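Local coordinates for protein TRAP dicarboxylate transporter-DctP subunit (PDB 4N6D) that probably captures a small organic acid in the periplasm and delivers it to a TRAP-type membrane transporter, as a family 7 extracellular solute-binding protein, at residues F108-G113 and S172-K177; P306-W311 and A324-V329; L167-S172 and K177-L182. One frame throughout, in Å; residues are numbered along the deposited sequence.

Interaction 1: residues F108-G113 and S172-K177; sequences FELPLG and SGILSK
Ile-174 carries this contact on the side of segment 172-177, and its terminal methyl CD1 is the atom that meets the three consecutive residues Glu-109, Leu-110 and Pro-111. Two of these meetings are between apolar side chains. Leu-110 offers only its CD2 branch, 4.2 Å from Ile-174 CD1, while the ring carbon CD of Pro-111 lies equally far from the same methyl, at 4.2 Å. The other branch of Leu-110, CD1, faces the helix 294-317, where it packs on Trp-311. The long arm of Ile-174 is fully extended: CG1 lies anti to the backbone N (chi1 -166°) and CD1 continues the zigzag (chi2 164°), which drives the methyl straight out from the helix toward the loop.

The contact joins two separate parts of the fold. Segment 108-113 runs from a 3-10 turn into the loop that connects strand 90-94 of the five-stranded sheet to helix 117-131, whereas Ile-174 sits in the first turn of helix 173-181, the helix of a beta-alpha-beta unit. The CA atoms of Leu-110 and Ile-174, the nearest across the two segments, are still 7.9 Å apart.

A third meeting is between a methyl and a carbonyl. Glu-109 O lies 3.7 Å from Ile-174 CD1, with the methyl well off the C=O direction, and the branch methyl CG2 is farther from that oxygen, at 4.2 Å. This is van der Waals packing against a polar atom, and no hydrogen bond crosses between the segments. Around it, Ile-174 also touches Leu-307 of helix 294-317, and Pro-111 packs on Thr-304 of that same helix.

Interaction 2: residues P306-W311 and A324-V329; sequences PLIEDW and AVLSDV
The axes of the short helical segments 306-311 and 324-329 approach to 12.2 Å with their N-to-C directions 126° apart, and the nearest CA atoms across them, those of Ile-308 and Leu-326, are separated by 9.1 Å. So wide a spacing is bridged by large side chains. Leu-326 is the central one: it enters between Ile-308 and Trp-311, residues three apart and hence on one face of their helix. Its CD1 methyl touches the branch methyl CG2 of Ile-308 at 3.7 Å, the two side chains meeting at a slant. The same CD1 also lies 4.1 Å from Trp-311 CZ3, so one methyl serves both neighbours.

Trp-311 reaches across with CZ3 and CH2 of its six-membered ring. With CG anti to the backbone N (chi1 176°), the indole extends from its helix toward helix 322-337, and CZ3 comes to 4.0 Å from Leu-326 CG as the two side chains pass each other in opposite senses. The next ring atom, CH2, is 4.0 Å from Val-325 CG1, and here the side chains stand roughly at right angles. Thus two adjacent ring carbons are shared out between two adjacent residues of the facing helix. At the other end of the indole, NE1 is hydrogen-bonded to Ser-106 OG, which helps fix the rotation of the ring and satisfies the one polar atom of this buried side chain.

Leu-110 packs on Ile-308, and Val-325 also touches Leu-127 and Tyr-131 of helix 117-131. The arrangement is that of a helical hairpin: the consecutive helices 294-317 and 322-337, joined by a short turn, pack on one another through an apolar seam.

Interaction 3: residues L167-S172 and K177-L182; sequences LEVRAS and KILESL
Ile-178 O is gripped by two donors at the end of the helix: Ser-181 OG gives it a hydrogen bond of 2.8 Å, and Leu-182 N a weak one of 3.1 Å. The hydroxyl approaches at a C=O···O angle of 124°, tilted 15° from the carbonyl plane. Leu-182, the first residue to leave helical angles, also gives a weak bond through its N to Leu-179 O.

The contact itself hangs on Leu-179. Its CD1 methyl lodges against Val-169 of the strand and Ala-171 just after it, 3.5 Å from Ala-171 CB and 3.8 Å from Val-169 CB; Val-169 CG1 is nearly as close, at 3.9 Å. CG of Leu-179 stands anti to its carbonyl carbon (chi1 -72°) and the extended chi2 carries CD1 on toward the strand; the side chains of Leu-179 and Val-169 cross at about a right angle. Strand 168-170, helix 173-181 and strand 185-187 form a right-handed beta-alpha-beta crossover unit, in which Val-169 pairs with Thr-185 and Val-187 through backbone hydrogen bonds.

Leu-179 touches Pro-186 and Phe-207 too. Between the two segments the contact is purely apolar and buried, so it depends on shape and burial and not on directional bonds.

Overall arrangement
Along the chain, interactions 1 and 3 alternate their segments and share helix 173-181, with interaction 2 following in the C-terminal helices. Interactions 1 and 2 have centres about 12 Å apart, interactions 1 and 3 about 11 Å, and interactions 2 and 3 about 21 Å, so interaction 1 lies between the others. Helix 294-317 links all three: Leu-110 lies against its Leu-307, which touches Ile-178, and Leu-112 meets Val-329 of helix 322-337. The packing therefore runs continuously from the beta-alpha-beta unit through the loop after strand 90-94 to the C-terminal helical hairpin, joining distant parts of the sequence in this solute-binding fold, crystallised in its open state.

Interaction 1: residues F108-G113 and S172-K177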
ATOM      1  N   PHE A 108       0.604  -0.117   9.554  1.00  7.97           N
ATOM      2  CA  PHE A 108       1.120  -0.648   8.288  1.00  8.59           C
ATOM      3  C   PHE A 108       1.727   0.399   7.363  1.00  7.57           C
ATOM      4  O   PHE A 108       2.201   0.053   6.271  1.00  9.74           O
ATOM      5  CB  PHE A 108       0.075  -1.471   7.534  1.00  8.71           C
ATOM      6  CG  PHE A 108       0.095  -2.906   7.913  1.00  6.42           C
ATOM      7  CD1 PHE A 108       0.921  -3.781   7.241  1.00 13.88           C
ATOM      8  CD2 PHE A 108      -0.642  -3.370   8.982  1.00  7.65           C
ATOM      9  CE1 PHE A 108       0.988  -5.110   7.596  1.00 13.45           C
ATOM     10  CE2 PHE A 108      -0.571  -4.734   9.338  1.00  9.07           C
ATOM     11  CZ  PHE A 108       0.267  -5.572   8.644  1.00 12.58           C
ATOM     12  N   GLU A 109       1.742   1.661   7.785  1.00  6.65           N
ATOM     13  CA  GLU A 109       2.476   2.722   7.067  1.00  6.37           C
ATOM     14  C   GLU A 109       3.969   2.775   7.435  1.00  8.38           C
ATOM     15  O   GLU A 109       4.748   3.384   6.745  1.00  9.28           O
ATOM     16  CB  GLU A 109       1.846   4.081   7.362  1.00  9.17           C
ATOM     17  CG  GLU A 109       0.389   4.152   6.971  1.00  9.49           C
ATOM     18  CD  GLU A 109      -0.375   5.252   7.690  1.00 14.35           C
ATOM     19  OE1 GLU A 109       0.261   6.168   8.242  1.00 16.00           O
ATOM     20  OE2 GLU A 109      -1.619   5.185   7.702  1.00 11.88           O
ATOM     21  N   LEU A 110       4.339   2.118   8.523  1.00  6.98           N
ATOM     22  CA  LEU A 110       5.664   2.238   9.089  1.00  7.93           C
ATOM     23  C   LEU A 110       6.635   1.295   8.379  1.00  8.14           C
ATOM     24  O   LEU A 110       6.226   0.317   7.770  1.00  7.30           O
ATOM     25  CB  LEU A 110       5.631   1.833  10.574  1.00  7.26           C
ATOM     26  CG  LEU A 110       4.760   2.720  11.442  1.00 10.68           C
ATOM     27  CD1 LEU A 110       4.602   2.111  12.844  1.00  7.71           C
ATOM     28  CD2 LEU A 110       5.330   4.128  11.503  1.00 11.53           C
ATOM     29  N   PRO A 111       7.927   1.573   8.505  1.00  8.60           N
ATOM     30  CA  PRO A 111       8.947   0.642   8.002  1.00  9.56           C
ATOM     31  C   PRO A 111       9.046  -0.579   8.902  1.00 11.36           C
ATOM     32  O   PRO A 111       9.704  -0.522   9.945  1.00 14.14           O
ATOM     33  CB  PRO A 111      10.226   1.471   8.032  1.00 13.19           C
ATOM     34  CG  PRO A 111       9.967   2.533   9.076  1.00 18.24           C
ATOM     35  CD  PRO A 111       8.501   2.831   9.009  1.00 12.03           C
ATOM     36  N   LEU A 112       8.411  -1.671   8.491  1.00  7.29           N
ATOM     37  CA  LEU A 112       8.267  -2.842   9.333  1.00  8.03           C
ATOM     38  C   LEU A 112       8.835  -4.083   8.682  1.00 10.54           C
ATOM     39  O   LEU A 112       8.640  -5.178   9.184  1.00 10.60           O
ATOM     40  CB  LEU A 112       6.808  -3.065   9.715  1.00 12.91           C
ATOM     41  CG  LEU A 112       6.201  -1.963  10.600  1.00 12.51           C
ATOM     42  CD1 LEU A 112       4.812  -2.328  11.012  1.00 17.57           C
ATOM     43  CD2 LEU A 112       7.043  -1.691  11.843  1.00 14.74           C
ATOM     44  N   GLY A 113       9.553  -3.901   7.586  1.00 11.60           N
ATOM     45  CA  GLY A 113      10.269  -4.996   6.960  1.00  7.64           C
ATOM     46  C   GLY A 113       9.492  -5.854   5.979  1.00  9.04           C
ATOM     47  O   GLY A 113      10.000  -6.885   5.555  1.00 10.98           O
ATOM     48  N   SER A 172       7.408  12.238  -0.471  1.00 16.08           N
ATOM     49  CA  SER A 172       6.489  12.984   0.347  1.00 14.94           C
ATOM     50  C   SER A 172       6.228  12.180   1.612  1.00 13.18           C
ATOM     51  O   SER A 172       6.706  11.051   1.742  1.00 14.73           O
ATOM     52  CB  SER A 172       5.167  13.190  -0.387  1.00 22.72           C
ATOM     53  OG  SER A 172       4.473  11.957  -0.495  1.00 26.75           O
ATOM     54  N   GLY A 173       5.458  12.756   2.534  1.00 15.60           N
ATOM     55  CA  GLY A 173       5.010  12.003   3.699  1.00 12.53           C
ATOM     56  C   GLY A 173       6.124  11.275   4.440  1.00 14.81           C
ATOM     57  O   GLY A 173       7.179  11.839   4.715  1.00 11.81           O
ATOM     58  N   ILE A 174       5.864  10.031   4.830  1.00 11.87           N
ATOM     59  CA  ILE A 174       6.833   9.312   5.659  1.00 12.59           C
ATOM     60  C   ILE A 174       8.138   9.042   4.932  1.00 12.92           C
ATOM     61  O   ILE A 174       9.200   8.961   5.558  1.00 13.71           O
ATOM     62  CB  ILE A 174       6.254   7.986   6.201  1.00 14.36           C
ATOM     63  CG1 ILE A 174       7.139   7.446   7.320  1.00 19.78           C
ATOM     64  CG2 ILE A 174       6.124   6.949   5.123  1.00 15.04           C
ATOM     65  CD1 ILE A 174       6.445   6.404   8.120  1.00 13.76           C
ATOM     66  N   LEU A 175       8.071   8.868   3.619  1.00 12.33           N
ATOM     67  CA  LEU A 175       9.291   8.604   2.854  1.00 11.71           C
ATOM     68  C   LEU A 175      10.230   9.812   2.880  1.00 14.31           C
ATOM     69  O   LEU A 175      11.448   9.656   2.898  1.00 13.08           O
ATOM     70  CB  LEU A 175       8.960   8.219   1.422  1.00 10.23           C
ATOM     71  CG  LEU A 175       8.193   6.905   1.270  1.00 12.62           C
ATOM     72  CD1 LEU A 175       7.969   6.637  -0.203  1.00 15.73           C
ATOM     73  CD2 LEU A 175       8.917   5.746   1.926  1.00 16.51           C
ATOM     74  N   SER A 176       9.678  11.024   2.876  0.54 13.65           N
ATOM     75  CA  SER A 176      10.519  12.206   3.023  0.54 14.20           C
ATOM     76  C   SER A 176      11.202  12.188   4.384  0.54 13.99           C
ATOM     77  O   SER A 176      12.382  12.496   4.501  0.54 12.02           O
ATOM     78  CB  SER A 176       9.711  13.493   2.870  0.54 14.20           C
ATOM     79  OG  SER A 176       9.327  13.660   1.525  0.54 14.63           O
ATOM     80  N   LYS A 177      10.448  11.831   5.420  1.00 13.92           N
ATOM     81  CA  LYS A 177      11.003  11.816   6.765  1.00 13.54           C
ATOM     82  C   LYS A 177      12.164  10.833   6.814  1.00 11.07           C
ATOM     83  O   LYS A 177      13.226  11.133   7.392  1.00 12.55           O
ATOM     84  CB  LYS A 177       9.928  11.473   7.804  1.00 11.74           C
ATOM     85  CG  LYS A 177       8.926  12.587   8.048  1.00 16.89           C
ATOM     86  CD  LYS A 177       7.812  12.138   8.998  1.00 22.24           C
ATOM     87  CE  LYS A 177       7.171  13.313   9.691  1.00 31.15           C
ATOM     88  NZ  LYS A 177       8.108  13.980  10.638  1.00 38.82           N
TER

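Interaction 2: residues P306-W311 and A324-V329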
ATOM      1  N   PRO A 306      12.664   6.362  15.461  1.00 10.67           N
ATOM      2  CA  PRO A 306      11.767   7.435  15.927  1.00 14.39           C
ATOM      3  C   PRO A 306      10.386   7.460  15.250  1.00 11.09           C
ATOM      4  O   PRO A 306       9.417   7.911  15.879  1.00 13.10           O
ATOM      5  CB  PRO A 306      12.548   8.708  15.628  1.00 16.81           C
ATOM      6  CG  PRO A 306      14.001   8.257  15.662  1.00 15.40           C
ATOM      7  CD  PRO A 306      14.013   6.869  15.120  1.00 16.60           C
ATOM      8  N   LEU A 307      10.275   6.988  14.006  1.00  8.94           N
ATOM      9  CA  LEU A 307       8.973   7.010  13.331  1.00  9.76           C
ATOM     10  C   LEU A 307       8.055   5.990  14.005  1.00  8.47           C
ATOM     11  O   LEU A 307       6.869   6.218  14.143  1.00  9.42           O
ATOM     12  CB  LEU A 307       9.111   6.692  11.841  1.00  8.87           C
ATOM     13  CG  LEU A 307       9.939   7.724  11.078  1.00 12.20           C
ATOM     14  CD1 LEU A 307      10.150   7.317   9.617  1.00 15.78           C
ATOM     15  CD2 LEU A 307       9.270   9.099  11.136  1.00 20.25           C
ATOM     16  N   ILE A 308       8.633   4.889  14.456  1.00  8.63           N
ATOM     17  CA  ILE A 308       7.882   3.854  15.143  1.00  8.61           C
ATOM     18  C   ILE A 308       7.484   4.385  16.511  1.00  8.64           C
ATOM     19  O   ILE A 308       6.342   4.219  16.973  1.00  8.45           O
ATOM     20  CB  ILE A 308       8.723   2.572  15.335  1.00  9.86           C
ATOM     21  CG1 ILE A 308       9.335   2.101  14.018  1.00 22.02           C
ATOM     22  CG2 ILE A 308       7.878   1.506  15.990  1.00  9.47           C
ATOM     23  CD1 ILE A 308       8.377   1.859  12.976  1.00 18.42           C
ATOM     24  N   GLU A 309       8.425   5.056  17.174  1.00  9.84           N
ATOM     25  CA  GLU A 309       8.127   5.600  18.503  1.00 11.22           C
ATOM     26  C   GLU A 309       7.015   6.659  18.448  1.00  9.19           C
ATOM     27  O   GLU A 309       6.163   6.686  19.336  1.00 10.65           O
ATOM     28  CB  GLU A 309       9.391   6.159  19.146  1.00 13.39           C
ATOM     29  CG  GLU A 309      10.511   5.120  19.289  1.00 11.72           C
ATOM     30  CD  GLU A 309      10.151   3.925  20.167  1.00 19.22           C
ATOM     31  OE1 GLU A 309       9.264   4.064  21.015  1.00 17.71           O
ATOM     32  OE2 GLU A 309      10.751   2.831  19.982  1.00 23.54           O
ATOM     33  N   ASP A 310       7.014   7.498  17.406  1.00  8.50           N
ATOM     34  CA  ASP A 310       5.948   8.475  17.174  1.00  8.21           C
ATOM     35  C   ASP A 310       4.628   7.761  17.013  1.00  7.92           C
ATOM     36  O   ASP A 310       3.613   8.137  17.608  1.00  8.14           O
ATOM     37  CB  ASP A 310       6.263   9.290  15.920  1.00  8.12           C
ATOM     38  CG  ASP A 310       5.142  10.229  15.516  1.00 13.96           C
ATOM     39  OD1 ASP A 310       4.733  11.089  16.334  1.00 14.32           O
ATOM     40  OD2 ASP A 310       4.675  10.103  14.370  1.00 13.23           O
ATOM     41  N   TRP A 311       4.621   6.703  16.212  1.00  8.26           N
ATOM     42  CA  TRP A 311       3.374   5.987  15.984  1.00  7.60           C
ATOM     43  C   TRP A 311       2.846   5.386  17.286  1.00  7.67           C
ATOM     44  O   TRP A 311       1.649   5.447  17.570  1.00  8.71           O
ATOM     45  CB  TRP A 311       3.536   4.896  14.898  1.00  7.58           C
ATOM     46  CG  TRP A 311       2.268   4.117  14.743  1.00  7.37           C
ATOM     47  CD1 TRP A 311       1.207   4.428  13.942  1.00  7.57           C
ATOM     48  CD2 TRP A 311       1.900   2.942  15.454  1.00  7.46           C
ATOM     49  NE1 TRP A 311       0.206   3.513  14.113  1.00  8.28           N
ATOM     50  CE2 TRP A 311       0.607   2.579  15.031  1.00  7.21           C
ATOM     51  CE3 TRP A 311       2.550   2.143  16.395  1.00  8.63           C
ATOM     52  CZ2 TRP A 311      -0.057   1.467  15.536  1.00  7.25           C
ATOM     53  CZ3 TRP A 311       1.894   1.034  16.890  1.00  7.78           C
ATOM     54  CH2 TRP A 311       0.606   0.703  16.464  1.00  8.74           C
ATOM     55  N   ALA A 324       1.938  -4.098  21.574  1.00  7.82           N
ATOM     56  CA  ALA A 324       1.280  -5.367  21.303  1.00  8.32           C
ATOM     57  C   ALA A 324       0.973  -5.518  19.822  1.00  8.80           C
ATOM     58  O   ALA A 324       1.117  -6.611  19.248  1.00  8.88           O
ATOM     59  CB  ALA A 324       0.017  -5.529  22.145  1.00  9.05           C
ATOM     60  N   VAL A 325       0.519  -4.431  19.197  1.00  7.91           N
ATOM     61  CA  VAL A 325       0.204  -4.450  17.783  1.00  7.44           C
ATOM     62  C   VAL A 325       1.475  -4.711  16.971  1.00  7.91           C
ATOM     63  O   VAL A 325       1.467  -5.537  16.047  1.00  8.44           O
ATOM     64  CB  VAL A 325      -0.413  -3.109  17.342  1.00  6.59           C
ATOM     65  CG1 VAL A 325      -0.534  -3.036  15.825  1.00  9.75           C
ATOM     66  CG2 VAL A 325      -1.789  -2.903  17.997  1.00 10.26           C
ATOM     67  N   LEU A 326       2.569  -4.019  17.293  1.00  6.86           N
ATOM     68  CA  LEU A 326       3.816  -4.210  16.546  1.00  7.08           C
ATOM     69  C   LEU A 326       4.316  -5.646  16.656  1.00  7.35           C
ATOM     70  O   LEU A 326       4.812  -6.213  15.702  1.00  8.85           O
ATOM     71  CB  LEU A 326       4.907  -3.256  17.020  1.00  6.98           C
ATOM     72  CG  LEU A 326       4.691  -1.786  16.633  1.00  6.60           C
ATOM     73  CD1 LEU A 326       5.456  -0.838  17.528  1.00  6.70           C
ATOM     74  CD2 LEU A 326       5.040  -1.564  15.179  1.00  8.86           C
ATOM     75  N   SER A 327       4.204  -6.236  17.830  0.51  7.68           N
ATOM     76  CA  SER A 327       4.573  -7.641  17.994  0.51  9.12           C
ATOM     77  C   SER A 327       3.755  -8.508  17.054  0.51  9.18           C
ATOM     78  O   SER A 327       4.281  -9.357  16.326  0.51 11.18           O
ATOM     79  CB  SER A 327       4.312  -8.100  19.416  0.51  9.69           C
ATOM     80  OG  SER A 327       5.188  -7.471  20.323  0.51  9.51           O
ATOM     81  N   ASP A 328       2.446  -8.315  17.092  1.00  9.14           N
ATOM     82  CA  ASP A 328       1.565  -9.104  16.260  1.00  9.62           C
ATOM     83  C   ASP A 328       1.850  -8.934  14.768  1.00  9.52           C
ATOM     84  O   ASP A 328       1.742  -9.890  14.001  1.00 10.28           O
ATOM     85  CB  ASP A 328       0.111  -8.758  16.552  1.00  8.55           C
ATOM     86  CG  ASP A 328      -0.355  -9.290  17.885  1.00 16.75           C
ATOM     87  OD1 ASP A 328       0.368 -10.122  18.483  1.00 16.45           O
ATOM     88  OD2 ASP A 328      -1.464  -8.882  18.318  1.00 13.26           O
ATOM     89  N   VAL A 329       2.241  -7.732  14.360  1.00  7.37           N
ATOM     90  CA  VAL A 329       2.540  -7.463  12.959  1.00  8.01           C
ATOM     91  C   VAL A 329       3.759  -8.290  12.537  1.00 10.57           C
ATOM     92  O   VAL A 329       3.755  -8.883  11.457  1.00  9.71           O
ATOM     93  CB  VAL A 329       2.782  -5.969  12.698  1.00  9.04           C
ATOM     94  CG1 VAL A 329       3.353  -5.724  11.305  1.00 10.66           C
ATOM     95  CG2 VAL A 329       1.455  -5.218  12.836  1.00  8.35           C
TER

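Interaction 3: residues L167-S172 and K177-L182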
ATOM      1  N   LEU A 167      21.605  13.578  -1.492  1.00 17.90           N
ATOM      2  CA  LEU A 167      20.997  13.193  -2.766  1.00 16.77           C
ATOM      3  C   LEU A 167      19.561  13.684  -2.842  1.00 19.06           C
ATOM      4  O   LEU A 167      18.755  13.358  -1.976  1.00 16.08           O
ATOM      5  CB  LEU A 167      21.006  11.680  -2.940  1.00 14.03           C
ATOM      6  CG  LEU A 167      20.618  11.206  -4.341  1.00 15.77           C
ATOM      7  CD1 LEU A 167      21.683  11.568  -5.350  1.00 19.90           C
ATOM      8  CD2 LEU A 167      20.401   9.710  -4.332  1.00 17.09           C
ATOM      9  N   GLU A 168      19.243  14.445  -3.891  1.00 18.38           N
ATOM     10  CA  GLU A 168      17.892  14.947  -4.082  1.00 17.56           C
ATOM     11  C   GLU A 168      16.967  13.853  -4.624  1.00 16.46           C
ATOM     12  O   GLU A 168      17.208  13.303  -5.698  1.00 16.98           O
ATOM     13  CB  GLU A 168      17.922  16.140  -5.042  1.00 16.95           C
ATOM     14  CG  GLU A 168      18.698  17.336  -4.522  1.00 21.36           C
ATOM     15  CD  GLU A 168      20.210  17.289  -4.797  1.00 29.61           C
ATOM     16  OE1 GLU A 168      20.734  16.299  -5.364  1.00 23.32           O
ATOM     17  OE2 GLU A 168      20.881  18.273  -4.421  1.00 32.83           O
ATOM     18  N   VAL A 169      15.922  13.505  -3.867  1.00 14.50           N
ATOM     19  CA  VAL A 169      15.018  12.410  -4.239  1.00 13.84           C
ATOM     20  C   VAL A 169      13.562  12.828  -4.047  1.00 18.14           C
ATOM     21  O   VAL A 169      13.196  13.398  -3.029  1.00 15.08           O
ATOM     22  CB  VAL A 169      15.265  11.147  -3.377  1.00 12.86           C
ATOM     23  CG1 VAL A 169      14.311  10.026  -3.758  1.00 13.77           C
ATOM     24  CG2 VAL A 169      16.726  10.661  -3.497  1.00 16.62           C
ATOM     25  N   ARG A 170      12.740  12.577  -5.048  1.00 14.07           N
ATOM     26  CA  ARG A 170      11.336  12.907  -4.979  1.00 16.56           C
ATOM     27  C   ARG A 170      10.655  12.015  -3.955  1.00 14.74           C
ATOM     28  O   ARG A 170      10.752  10.780  -4.004  1.00 16.43           O
ATOM     29  CB  ARG A 170      10.712  12.704  -6.349  1.00 14.97           C
ATOM     30  CG  ARG A 170       9.376  13.352  -6.517  1.00 24.49           C
ATOM     31  CD  ARG A 170       8.266  12.364  -6.335  1.00 25.20           C
ATOM     32  NE  ARG A 170       6.973  12.995  -6.606  1.00 27.66           N
ATOM     33  CZ  ARG A 170       5.803  12.388  -6.459  1.00 30.16           C
ATOM     34  NH1 ARG A 170       5.764  11.125  -6.060  1.00 30.54           N
ATOM     35  NH2 ARG A 170       4.677  13.043  -6.714  1.00 34.97           N
ATOM     36  N   ALA A 171       9.952  12.646  -3.027  1.00 13.51           N
ATOM     37  CA  ALA A 171       9.278  11.935  -1.966  1.00 13.59           C
ATOM     38  C   ALA A 171       8.290  12.847  -1.254  1.00 17.36           C
ATOM     39  O   ALA A 171       8.347  14.066  -1.377  1.00 23.58           O
ATOM     40  CB  ALA A 171      10.295  11.432  -0.970  1.00 12.25           C
ATOM     41  N   SER A 172       7.408  12.238  -0.471  1.00 16.08           N
ATOM     42  CA  SER A 172       6.489  12.984   0.347  1.00 14.94           C
ATOM     43  C   SER A 172       6.228  12.180   1.612  1.00 13.18           C
ATOM     44  O   SER A 172       6.706  11.051   1.742  1.00 14.73           O
ATOM     45  CB  SER A 172       5.167  13.190  -0.387  1.00 22.72           C
ATOM     46  OG  SER A 172       4.473  11.957  -0.495  1.00 26.75           O
ATOM     47  N   LYS A 177      10.448  11.831   5.420  1.00 13.92           N
ATOM     48  CA  LYS A 177      11.003  11.816   6.765  1.00 13.54           C
ATOM     49  C   LYS A 177      12.164  10.833   6.814  1.00 11.07           C
ATOM     50  O   LYS A 177      13.226  11.133   7.392  1.00 12.55           O
ATOM     51  CB  LYS A 177       9.928  11.473   7.804  1.00 11.74           C
ATOM     52  CG  LYS A 177       8.926  12.587   8.048  1.00 16.89           C
ATOM     53  CD  LYS A 177       7.812  12.138   8.998  1.00 22.24           C
ATOM     54  CE  LYS A 177       7.171  13.313   9.691  1.00 31.15           C
ATOM     55  NZ  LYS A 177       8.108  13.980  10.638  1.00 38.82           N
ATOM     56  N   ILE A 178      11.962   9.666   6.206  1.00 10.53           N
ATOM     57  CA  ILE A 178      13.013   8.654   6.142  1.00 11.16           C
ATOM     58  C   ILE A 178      14.242   9.176   5.408  1.00 14.05           C
ATOM     59  O   ILE A 178      15.373   9.064   5.892  1.00 13.11           O
ATOM     60  CB  ILE A 178      12.475   7.373   5.529  1.00 11.96           C
ATOM     61  CG1 ILE A 178      11.464   6.747   6.494  1.00 12.63           C
ATOM     62  CG2 ILE A 178      13.609   6.418   5.216  1.00 13.08           C
ATOM     63  CD1 ILE A 178      10.664   5.621   5.900  1.00 13.80           C
ATOM     64  N   LEU A 179      14.047   9.782   4.241  1.00 13.15           N
ATOM     65  CA  LEU A 179      15.187  10.351   3.535  1.00 11.20           C
ATOM     66  C   LEU A 179      15.939  11.387   4.369  1.00 16.20           C
ATOM     67  O   LEU A 179      17.167  11.414   4.356  1.00 15.90           O
ATOM     68  CB  LEU A 179      14.722  10.991   2.229  1.00 11.94           C
ATOM     69  CG  LEU A 179      14.317  10.008   1.138  1.00 13.10           C
ATOM     70  CD1 LEU A 179      13.638  10.759  -0.001  1.00 15.51           C
ATOM     71  CD2 LEU A 179      15.523   9.249   0.634  1.00 15.66           C
ATOM     72  N   GLU A 180      15.211  12.257   5.065  1.00 14.98           N
ATOM     73  CA  GLU A 180      15.871  13.272   5.874  1.00 14.97           C
ATOM     74  C   GLU A 180      16.730  12.564   6.922  1.00 15.34           C
ATOM     75  O   GLU A 180      17.879  12.953   7.156  1.00 18.92           O
ATOM     76  CB  GLU A 180      14.860  14.213   6.542  1.00 23.59           C
ATOM     77  CG  GLU A 180      15.509  15.425   7.204  1.00 32.39           C
ATOM     78  CD  GLU A 180      16.202  16.348   6.206  1.00 42.61           C
ATOM     79  OE1 GLU A 180      15.624  16.607   5.124  1.00 43.03           O
ATOM     80  OE2 GLU A 180      17.327  16.812   6.505  1.00 49.15           O
ATOM     81  N   SER A 181      16.185  11.516   7.535  1.00 14.91           N
ATOM     82  CA  SER A 181      16.914  10.811   8.591  1.00 19.26           C
ATOM     83  C   SER A 181      18.171  10.117   8.072  1.00 20.48           C
ATOM     84  O   SER A 181      19.102   9.851   8.835  1.00 19.17           O
ATOM     85  CB  SER A 181      16.014   9.808   9.323  1.00 20.13           C
ATOM     86  OG  SER A 181      15.894   8.572   8.622  1.00 22.61           O
ATOM     87  N   LEU A 182      18.201   9.831   6.776  1.00 18.05           N
ATOM     88  CA  LEU A 182      19.364   9.187   6.153  1.00 15.12           C
ATOM     89  C   LEU A 182      20.324  10.199   5.530  1.00 20.24           C
ATOM     90  O   LEU A 182      21.290   9.828   4.871  1.00 22.11           O
ATOM     91  CB  LEU A 182      18.904   8.197   5.088  1.00 14.43           C
ATOM     92  CG  LEU A 182      18.010   7.069   5.601  1.00 17.38           C
ATOM     93  CD1 LEU A 182      17.654   6.143   4.476  1.00 14.53           C
ATOM     94  CD2 LEU A 182      18.683   6.300   6.732  1.00 15.66           C
TER